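Structural protein ORF131 (Acidianus two-tailed virus, PDB 3FAJ) is a structural protein of the virion, of unknown precise role, and may also bind DNA. Local coordinates at residues G33-I38 against A120-P125; L54-E59 against A77-I82. All coordinates share one frame; numbering follows the deposited sequence.

Contact 1: residues G33-I38 against A120-P125; sequences GGAVKI and AFLASP
Val36 carries this contact: its CG2 methyl reaches from helix 31-43 to the last turn of helix 113-123 and settles where Leu122 and Ala123 join. The methyl is 3.6 Å from the backbone N of Ala123 and 3.7 Å from Leu122 CB, and the methyl CB of Ala123 lies 3.9 Å from the same Val36 CG2. One branch of the valine therefore does all the close touching. With CG1 anti to the backbone N (chi1 169°), CG2 stands beside that N and is the branch turned to the other helix. The side chains of Val36 and Leu122 run past each other in opposite directions, so the valine meets the root of the leucine and not its end.

That end goes deeper, and there the contact is loose: Leu122 CD1 stays 4.3 Å from Ala35 CB. Both of these residues are buried, and helix 69-86 supplies Ile75 against Ala35 and Thr71 against Leu122. The close packing is thus on the partly exposed side, at Val36 and Ala123. Gly33, also partly exposed, brings its backbone near, its CA 6.1 Å from that of Ala123, without bonding to it; its N is hydrogen-bonded to Asp30 OD1 instead.

Just past the packed residues the helix ends, and Ser124 leaves helical geometry. Its OG bonds back to Phe121 O at 2.8 Å, tilted 23° from the carbonyl plane, and Ser124 N reaches that oxygen from the same face. OG also bonds to Thr127 OG1. The whole is apolar packing of two helices, a valine methyl on the last turn of helix 113-123, beside a helix-to-helix turn in which Ser124 ends that helix and N-caps helix 125-132, in a mainly helical bundle of the RIP/P131 family.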
loop_
_atom_site.group_PDB
_atom_site.type_symbol
_atom_site.label_atom_id
_atom_site.label_comp_id
_atom_site.label_asym_id
_atom_site.label_seq_id
_atom_site.Cartn_x
_atom_site.Cartn_y
_atom_site.Cartn_z
ATOM N N GLY A 33 -3.638 6.156 -6.081
ATOM C CA GLY A 33 -4.514 6.864 -5.122
ATOM C C GLY A 33 -5.319 5.892 -4.271
ATOM O O GLY A 33 -5.482 6.101 -3.046
ATOM N N GLY A 34 -5.815 4.822 -4.908
ATOM C CA GLY A 34 -6.596 3.800 -4.198
ATOM C C GLY A 34 -5.722 3.098 -3.158
ATOM O O GLY A 34 -6.172 2.820 -2.042
ATOM N N ALA A 35 -4.474 2.827 -3.521
ATOM C CA ALA A 35 -3.521 2.241 -2.582
ATOM C C ALA A 35 -3.305 3.193 -1.394
ATOM O O ALA A 35 -3.330 2.751 -0.250
ATOM C CB ALA A 35 -2.199 1.900 -3.291
ATOM N N VAL A 36 -3.113 4.486 -1.656
ATOM C CA VAL A 36 -2.878 5.462 -0.560
ATOM C C VAL A 36 -4.090 5.495 0.398
ATOM O O VAL A 36 -3.929 5.572 1.630
ATOM C CB VAL A 36 -2.570 6.854 -1.116
ATOM C CG1 VAL A 36 -2.604 7.913 -0.012
ATOM C CG2 VAL A 36 -1.212 6.853 -1.812
ATOM N N LYS A 37 -5.296 5.378 -0.150
ATOM C CA LYS A 37 -6.489 5.337 0.704
ATOM C C LYS A 37 -6.440 4.122 1.631
ATOM O O LYS A 37 -6.729 4.244 2.829
ATOM C CB LYS A 37 -7.766 5.351 -0.131
ATOM C CG LYS A 37 -8.059 6.720 -0.698
ATOM C CD LYS A 37 -9.199 6.661 -1.664
ATOM C CE LYS A 37 -9.344 8.000 -2.338
ATOM N NZ LYS A 37 -10.161 7.853 -3.550
ATOM N N ILE A 38 -6.068 2.965 1.090
ATOM C CA ILE A 38 -5.923 1.727 1.872
ATOM C C ILE A 38 -4.840 1.936 2.940
ATOM O O ILE A 38 -5.033 1.591 4.119
ATOM C CB ILE A 38 -5.600 0.497 0.981
ATOM C CG1 ILE A 38 -6.800 0.128 0.098
ATOM C CG2 ILE A 38 -5.144 -0.728 1.841
ATOM C CD1 ILE A 38 -6.427 -0.700 -1.165
ATOM N N ALA A 120 4.676 8.140 -0.283
ATOM C CA ALA A 120 4.766 9.469 -0.912
ATOM C C ALA A 120 4.777 9.354 -2.437
ATOM O O ALA A 120 4.212 10.197 -3.134
ATOM C CB ALA A 120 6.006 10.171 -0.455
ATOM N N PHE A 121 5.465 8.343 -2.940
ATOM C CA PHE A 121 5.546 8.116 -4.386
ATOM C C PHE A 121 4.158 7.824 -4.937
ATOM O O PHE A 121 3.753 8.375 -5.961
ATOM C CB PHE A 121 6.510 6.965 -4.691
ATOM C CG PHE A 121 6.585 6.609 -6.147
ATOM C CD1 PHE A 121 7.243 7.452 -7.042
ATOM C CD2 PHE A 121 6.017 5.431 -6.619
ATOM C CE1 PHE A 121 7.328 7.119 -8.400
ATOM C CE2 PHE A 121 6.081 5.095 -7.982
ATOM C CZ PHE A 121 6.761 5.943 -8.859
ATOM N N LEU A 122 3.419 6.976 -4.248
ATOM C CA LEU A 122 2.082 6.618 -4.697
ATOM C C LEU A 122 1.132 7.804 -4.606
ATOM O O LEU A 122 0.255 7.968 -5.457
ATOM C CB LEU A 122 1.545 5.452 -3.881
ATOM C CG LEU A 122 2.278 4.114 -4.166
ATOM C CD1 LEU A 122 1.903 3.165 -3.081
ATOM C CD2 LEU A 122 1.933 3.497 -5.534
ATOM N N ALA A 123 1.337 8.640 -3.594
ATOM C CA ALA A 123 0.501 9.807 -3.369
ATOM C C ALA A 123 0.828 10.958 -4.331
ATOM O O ALA A 123 0.012 11.864 -4.530
ATOM C CB ALA A 123 0.638 10.251 -1.901
ATOM N N SER A 124 2.024 10.932 -4.926
ATOM C CA SER A 124 2.541 12.075 -5.685
ATOM C C SER A 124 1.700 12.349 -6.929
ATOM O O SER A 124 1.221 11.402 -7.547
ATOM C CB SER A 124 4.003 11.854 -6.105
ATOM O OG SER A 124 4.092 10.894 -7.143
ATOM N N PRO A 125 1.510 13.641 -7.274
ATOM C CA PRO A 125 0.778 14.003 -8.497
ATOM C C PRO A 125 1.248 13.250 -9.730
ATOM O O PRO A 125 0.414 12.722 -10.484
ATOM C CB PRO A 125 1.057 15.504 -8.636
ATOM C CG PRO A 125 1.208 15.969 -7.260
ATOM C CD PRO A 125 1.917 14.841 -6.521
#

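Contact 2: residues L54-E59 against A77-I82; sequences LKLAGE and AIVKMI
Helices 51-66 and 69-86 run almost antiparallel here: the axes of 54-59 and 77-82 make an angle of 166° between their N-to-C directions and come within 9.9 Å of each other. The backbones are nearest at Leu56 and Val79, whose CA atoms are 6.8 Å apart, and the side chains of the same two residues form the centre of the contact.

Val79 CG2 presses on Leu56 CB at 3.5 Å, tighter than an ordinary van der Waals contact, and also lies 4.0 Å from Leu56 CD1. The two side chains point in opposing directions as they pass, which brings the valine methyl alongside CB of the leucine. A chi1 of 169° turns CG2, the branch opposite the carbonyl carbon of Val79, toward the leucine. Joined by a very short turn, the two helices form a helical hairpin, the antiparallel pair from which up-and-down bundles are built.

Leu56 CD1 also faces two isoleucines one turn apart. Ile82 CD1 is 4.0 Å away, its side chain crossing that of the leucine at about a right angle, while Ile78 CG2 approaches the same CD1 at 4.1 Å. On the side facing the rest of the bundle, Ile78 touches Leu39 of helix 31-43 as well as Tyr115 and Ala118 of helix 113-123. Towards the other edge the packing thins, and Ala57 approaches only through its backbone N, 4.4 Å from Val79 CG2.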
loop_
_atom_site.group_PDB
_atom_site.type_symbol
_atom_site.label_atom_id
_atom_site.label_comp_id
_atom_site.label_asym_id
_atom_site.label_seq_id
_atom_site.Cartn_x
_atom_site.Cartn_y
_atom_site.Cartn_z
ATOM N N LEU A 54 -4.237 -8.090 1.238
ATOM C CA LEU A 54 -5.079 -8.611 0.150
ATOM C C LEU A 54 -5.606 -7.438 -0.686
ATOM O O LEU A 54 -5.607 -7.501 -1.924
ATOM C CB LEU A 54 -6.241 -9.421 0.719
ATOM C CG LEU A 54 -5.852 -10.743 1.404
ATOM C CD1 LEU A 54 -7.024 -11.281 2.218
ATOM C CD2 LEU A 54 -5.377 -11.771 0.366
ATOM N N LYS A 55 -6.040 -6.377 -0.009
ATOM C CA LYS A 55 -6.538 -5.182 -0.689
ATOM C C LYS A 55 -5.425 -4.465 -1.467
ATOM O O LYS A 55 -5.664 -4.043 -2.615
ATOM C CB LYS A 55 -7.198 -4.209 0.295
ATOM C CG LYS A 55 -8.528 -4.697 0.836
ATOM C CD LYS A 55 -9.173 -3.636 1.699
ATOM C CE LYS A 55 -10.653 -3.950 1.892
ATOM N NZ LYS A 55 -11.339 -2.915 2.734
ATOM N N LEU A 56 -4.241 -4.309 -0.858
ATOM C CA LEU A 56 -3.092 -3.714 -1.577
ATOM C C LEU A 56 -2.730 -4.567 -2.779
ATOM O O LEU A 56 -2.437 -4.036 -3.843
ATOM C CB LEU A 56 -1.873 -3.573 -0.667
ATOM C CG LEU A 56 -2.004 -2.477 0.398
ATOM C CD1 LEU A 56 -0.834 -2.583 1.399
ATOM C CD2 LEU A 56 -2.088 -1.038 -0.254
ATOM N N ALA A 57 -2.749 -5.893 -2.612
ATOM C CA ALA A 57 -2.425 -6.802 -3.707
ATOM C C ALA A 57 -3.385 -6.598 -4.895
ATOM O O ALA A 57 -2.970 -6.683 -6.064
ATOM C CB ALA A 57 -2.460 -8.256 -3.220
ATOM N N GLY A 58 -4.652 -6.326 -4.585
ATOM C CA GLY A 58 -5.677 -6.045 -5.608
ATOM C C GLY A 58 -5.305 -4.811 -6.424
ATOM O O GLY A 58 -5.434 -4.809 -7.655
ATOM N N GLU A 59 -4.837 -3.737 -5.670
ATOM C CA GLU A 59 -4.398 -2.553 -6.436
ATOM C C GLU A 59 -3.152 -2.890 -7.242
ATOM O O GLU A 59 -2.981 -2.433 -8.386
ATOM C CB GLU A 59 -4.126 -1.362 -5.511
ATOM C CG GLU A 59 -5.360 -0.810 -4.766
ATOM C CD GLU A 59 -6.487 -0.355 -5.677
ATOM O OE1 GLU A 59 -6.225 0.259 -6.736
ATOM O OE2 GLU A 59 -7.658 -0.648 -5.337
ATOM N N ALA A 77 6.436 -3.433 -2.680
ATOM C CA ALA A 77 7.423 -3.181 -1.609
ATOM C C ALA A 77 6.715 -3.001 -0.269
ATOM O O ALA A 77 7.166 -3.551 0.748
ATOM C CB ALA A 77 8.318 -1.953 -1.940
ATOM N N ILE A 78 5.611 -2.261 -0.271
ATOM C CA ILE A 78 4.843 -2.017 0.955
ATOM C C ILE A 78 4.212 -3.316 1.484
ATOM O O ILE A 78 4.266 -3.591 2.685
ATOM C CB ILE A 78 3.793 -0.912 0.756
ATOM C CG1 ILE A 78 4.521 0.436 0.542
ATOM C CG2 ILE A 78 2.851 -0.830 1.978
ATOM C CD1 ILE A 78 3.583 1.558 -0.005
ATOM N N VAL A 79 3.640 -4.103 0.573
ATOM C CA VAL A 79 3.040 -5.387 0.960
ATOM C C VAL A 79 4.080 -6.257 1.664
ATOM O O VAL A 79 3.796 -6.848 2.718
ATOM C CB VAL A 79 2.382 -6.119 -0.241
ATOM C CG1 VAL A 79 2.014 -7.578 0.124
ATOM C CG2 VAL A 79 1.147 -5.331 -0.721
ATOM N N LYS A 80 5.285 -6.332 1.107
ATOM C CA LYS A 80 6.377 -7.097 1.719
ATOM C C LYS A 80 6.691 -6.602 3.134
ATOM O O LYS A 80 6.885 -7.394 4.075
ATOM C CB LYS A 80 7.616 -7.008 0.836
ATOM C CG LYS A 80 8.796 -7.865 1.322
ATOM C CD LYS A 80 9.719 -8.269 0.182
ATOM C CE LYS A 80 10.202 -7.090 -0.654
ATOM N NZ LYS A 80 11.476 -7.453 -1.379
ATOM N N MET A 81 6.746 -5.274 3.287
ATOM C CA MET A 81 7.089 -4.686 4.585
ATOM C C MET A 81 6.033 -5.033 5.621
ATOM O O MET A 81 6.360 -5.416 6.743
ATOM C CB MET A 81 7.246 -3.155 4.481
ATOM C CG MET A 81 8.570 -2.767 3.830
ATOM S SD MET A 81 8.685 -0.972 3.708
ATOM C CE MET A 81 8.056 -0.620 2.078
ATOM N N ILE A 82 4.762 -4.910 5.242
ATOM C CA ILE A 82 3.676 -5.208 6.187
ATOM C C ILE A 82 3.638 -6.696 6.536
ATOM O O ILE A 82 3.541 -7.067 7.707
ATOM C CB ILE A 82 2.307 -4.730 5.647
ATOM C CG1 ILE A 82 2.303 -3.201 5.491
ATOM C CG2 ILE A 82 1.174 -5.193 6.598
ATOM C CD1 ILE A 82 1.033 -2.636 4.928
#

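In the fold
From the N terminus, helix 31-43 supplies the first segment of contact 1; its partner, 120-125, comes 82 residues later, so this contact closes a loop holding most of the modelled chain. The strand pair 48-49 and 99-100 and helices 51-66, 69-86 and 103-111 lie within it. Contact 2 is nested inside, closing a much shorter loop between 54-59 and 77-82. Their centres are 13 Å apart, yet the two touch: Ile38 packs on Leu56, Lys55 and Glu59, and Leu122 meets Ile78. Contact 1 thus ties the first helix to helix 113-123, contact 2 joins the hairpin helices, and these shared side chains bind all four into one core.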